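Local coordinates for specific mitochondrial acyl carrier protein (Toxoplasma, PDB 3CE7) that probably carries growing acyl chains on a phosphopantetheine arm during mitochondrial fatty acid synthesis, as acyl carrier proteins do, at residues A[25-30]-A[68-73]. Numbering follows the deposited sequence.
Sequences VGMCQK and EEIFDV
The Phe-71 ring meets the sulfur of Met-27 obliquely at its CE2 corner, while CG2 of the preceding residue, Ile-70, lies 3.8 Å above one face of the Phe-71 ring, nearer its border than its middle. Met-27 SD stands 4.2 Å from Phe-71 CE2. This is a Met-aromatic contact, the sulfur 73° off the ring normal, in which the methionine runs alongside the ring, the two side chains pointing opposite ways. Met-27 and Ile-70 meet tip to tip, Met-27 CE on Ile-70 CD1 at 3.6 Å. The sulfur, Met-27 SD, is hardly farther from Ile-70 CD1, at 3.8 Å. The methionine side chain runs out extended through chi2 (174°), which carries the sulfur to the contact, and the bend at chi3 (59°) swings CE against Ile-70 CD1. Three side chains thus bridge backbones whose closest CA atoms, those of Met-27 and Ile-70, are 10.1 Å apart, and the contact is wholly apolar. It ties the C-terminal part of helix 17-29 to the end of helix 57-71 in the helical bundle of an acyl carrier protein. Met-27 also packs on Phe-63 and Val-67 of helix 57-71, Ile-70 on Tyr-23, and the buried Phe-71 reaches Ile-24 of helix 17-29 and Val-93 of helix 86-98.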
ATOM      1  N   VAL A  25       6.473   0.726   0.341  1.00 16.20           N
ATOM      2  CA  VAL A  25       6.873   1.777   1.290  1.00 16.27           C
ATOM      3  C   VAL A  25       7.273   3.049   0.529  1.00 16.39           C
ATOM      4  O   VAL A  25       6.792   4.138   0.854  1.00 17.17           O
ATOM      5  CB  VAL A  25       8.003   1.311   2.242  1.00 16.71           C
ATOM      6  CG1 VAL A  25       8.574   2.493   3.058  1.00 17.19           C
ATOM      7  CG2 VAL A  25       7.473   0.242   3.183  1.00 16.78           C
ATOM      8  N   GLY A  26       8.098   2.892  -0.503  1.00 16.69           N
ATOM      9  CA  GLY A  26       8.506   4.023  -1.354  1.00 17.02           C
ATOM     10  C   GLY A  26       7.336   4.735  -2.011  1.00 17.45           C
ATOM     11  O   GLY A  26       7.298   5.976  -2.068  1.00 17.92           O
ATOM     12  N   MET A  27       6.374   3.961  -2.503  1.00 17.84           N
ATOM     13  CA  MET A  27       5.169   4.531  -3.117  1.00 17.99           C
ATOM     14  C   MET A  27       4.379   5.350  -2.102  1.00 18.20           C
ATOM     15  O   MET A  27       3.886   6.441  -2.413  1.00 17.97           O
ATOM     16  CB  MET A  27       4.259   3.428  -3.648  1.00 18.88           C
ATOM     17  CG  MET A  27       4.803   2.690  -4.847  1.00 19.06           C
ATOM     18  SD  MET A  27       3.737   1.307  -5.301  1.00 19.12           S
ATOM     19  CE  MET A  27       2.179   2.110  -5.619  1.00 20.67           C
ATOM     20  N   CYS A  28       4.240   4.792  -0.898  1.00 17.26           N
ATOM     21  CA  CYS A  28       3.452   5.415   0.150  1.00 17.55           C
ATOM     22  C   CYS A  28       4.074   6.743   0.557  1.00 17.31           C
ATOM     23  O   CYS A  28       3.358   7.706   0.818  1.00 16.89           O
ATOM     24  CB  CYS A  28       3.367   4.502   1.364  1.00 16.94           C
ATOM     25  SG  CYS A  28       2.405   5.222   2.744  1.00 18.36           S
ATOM     26  N   GLN A  29       5.402   6.786   0.603  1.00 17.69           N
ATOM     27  CA  GLN A  29       6.110   7.999   1.015  1.00 18.41           C
ATOM     28  C   GLN A  29       5.768   9.210   0.150  1.00 19.13           C
ATOM     29  O   GLN A  29       5.788  10.339   0.633  1.00 19.42           O
ATOM     30  CB  GLN A  29       7.621   7.755   1.064  1.00 18.42           C
ATOM     31  CG  GLN A  29       8.030   6.910   2.283  1.00 18.24           C
ATOM     32  CD  GLN A  29       9.463   6.396   2.214  1.00 19.10           C
ATOM     33  OE1 GLN A  29      10.051   6.278   1.142  1.00 22.88           O
ATOM     34  NE2 GLN A  29      10.023   6.070   3.377  1.00 19.72           N
ATOM     35  N   LYS A  30       5.428   8.971  -1.118  1.00 19.98           N
ATOM     36  CA  LYS A  30       5.081  10.066  -2.031  1.00 20.88           C
ATOM     37  C   LYS A  30       3.767  10.747  -1.630  1.00 21.13           C
ATOM     38  O   LYS A  30       3.515  11.900  -2.000  1.00 22.21           O
ATOM     39  CB  LYS A  30       4.990   9.573  -3.484  1.00 21.56           C
ATOM     40  CG  LYS A  30       6.152   8.703  -3.962  1.00 23.91           C
ATOM     41  CD  LYS A  30       7.464   9.456  -4.073  1.00 27.30           C
ATOM     42  CE  LYS A  30       8.483   8.649  -4.876  1.00 29.53           C
ATOM     43  NZ  LYS A  30       9.879   9.000  -4.492  1.00 31.43           N
ATOM     44  N   GLU A  68      -2.678  -1.355  -7.878  1.00 19.49           N
ATOM     45  CA  GLU A  68      -3.287  -2.166  -8.931  1.00 20.70           C
ATOM     46  C   GLU A  68      -2.626  -1.888 -10.273  1.00 21.16           C
ATOM     47  O   GLU A  68      -2.388  -2.814 -11.056  1.00 21.30           O
ATOM     48  CB  GLU A  68      -4.782  -1.886  -9.017  1.00 20.68           C
ATOM     49  CG  GLU A  68      -5.582  -2.500  -7.872  1.00 20.89           C
ATOM     50  CD  GLU A  68      -7.058  -2.150  -7.924  1.00 22.56           C
ATOM     51  OE1 GLU A  68      -7.390  -0.977  -8.211  1.00 26.70           O
ATOM     52  OE2 GLU A  68      -7.886  -3.039  -7.665  1.00 23.02           O
ATOM     53  N   GLU A  69      -2.338  -0.610 -10.528  1.00 21.33           N
ATOM     54  CA  GLU A  69      -1.716  -0.189 -11.790  1.00 22.30           C
ATOM     55  C   GLU A  69      -0.308  -0.744 -11.959  1.00 22.59           C
ATOM     56  O   GLU A  69       0.045  -1.256 -13.026  1.00 23.81           O
ATOM     57  CB  GLU A  69      -1.702   1.344 -11.893  1.00 22.03           C
ATOM     58  CG  GLU A  69      -3.067   1.945 -12.178  1.00 22.78           C
ATOM     59  CD  GLU A  69      -3.101   3.464 -12.036  1.00 23.44           C
ATOM     60  OE1 GLU A  69      -2.090   4.069 -11.616  1.00 23.52           O
ATOM     61  OE2 GLU A  69      -4.156   4.044 -12.348  1.00 26.19           O
ATOM     62  N   ILE A  70       0.491  -0.646 -10.902  1.00 22.13           N
ATOM     63  CA  ILE A  70       1.902  -0.988 -10.965  1.00 22.84           C
ATOM     64  C   ILE A  70       2.111  -2.505 -10.962  1.00 22.32           C
ATOM     65  O   ILE A  70       2.978  -3.014 -11.674  1.00 22.78           O
ATOM     66  CB  ILE A  70       2.694  -0.283  -9.837  1.00 23.09           C
ATOM     67  CG1 ILE A  70       2.812   1.220 -10.163  1.00 24.24           C
ATOM     68  CG2 ILE A  70       4.057  -0.926  -9.643  1.00 23.33           C
ATOM     69  CD1 ILE A  70       3.240   2.116  -9.010  1.00 24.55           C
ATOM     70  N   PHE A  71       1.306  -3.221 -10.181  1.00 21.84           N
ATOM     71  CA  PHE A  71       1.534  -4.657  -9.976  1.00 21.70           C
ATOM     72  C   PHE A  71       0.583  -5.581 -10.727  1.00 22.53           C
ATOM     73  O   PHE A  71       0.737  -6.803 -10.658  1.00 22.68           O
ATOM     74  CB  PHE A  71       1.536  -5.007  -8.475  1.00 21.18           C
ATOM     75  CG  PHE A  71       2.706  -4.431  -7.731  1.00 20.44           C
ATOM     76  CD1 PHE A  71       3.977  -5.008  -7.839  1.00 21.16           C
ATOM     77  CD2 PHE A  71       2.555  -3.294  -6.944  1.00 20.32           C
ATOM     78  CE1 PHE A  71       5.066  -4.461  -7.170  1.00 22.87           C
ATOM     79  CE2 PHE A  71       3.643  -2.748  -6.268  1.00 22.17           C
ATOM     80  CZ  PHE A  71       4.895  -3.332  -6.380  1.00 21.54           C
ATOM     81  N   ASP A  72      -0.384  -4.995 -11.434  1.00 22.54           N
ATOM     82  CA  ASP A  72      -1.358  -5.765 -12.211  0.50 22.99           C
ATOM     83  C   ASP A  72      -2.086  -6.787 -11.338  1.00 23.20           C
ATOM     84  O   ASP A  72      -2.082  -7.994 -11.627  1.00 22.92           O
ATOM     85  CB  ASP A  72      -0.684  -6.453 -13.409  0.50 23.42           C
ATOM     86  CG  ASP A  72      -0.134  -5.467 -14.428  0.50 24.23           C
ATOM     87  OD1 ASP A  72      -0.626  -4.318 -14.498  0.50 26.32           O
ATOM     88  OD2 ASP A  72       0.801  -5.846 -15.163  0.50 26.55           O
ATOM     89  N   VAL A  73      -2.678  -6.297 -10.252  1.00 22.57           N
ATOM     90  CA  VAL A  73      -3.546  -7.104  -9.399  1.00 22.53           C
ATOM     91  C   VAL A  73      -4.885  -6.390  -9.273  1.00 22.73           C
ATOM     92  O   VAL A  73      -4.964  -5.184  -9.505  1.00 22.78           O
ATOM     93  CB  VAL A  73      -2.939  -7.362  -7.994  1.00 22.54           C
ATOM     94  CG1 VAL A  73      -1.656  -8.168  -8.110  1.00 21.81           C
ATOM     95  CG2 VAL A  73      -2.712  -6.055  -7.230  1.00 22.48           C
TER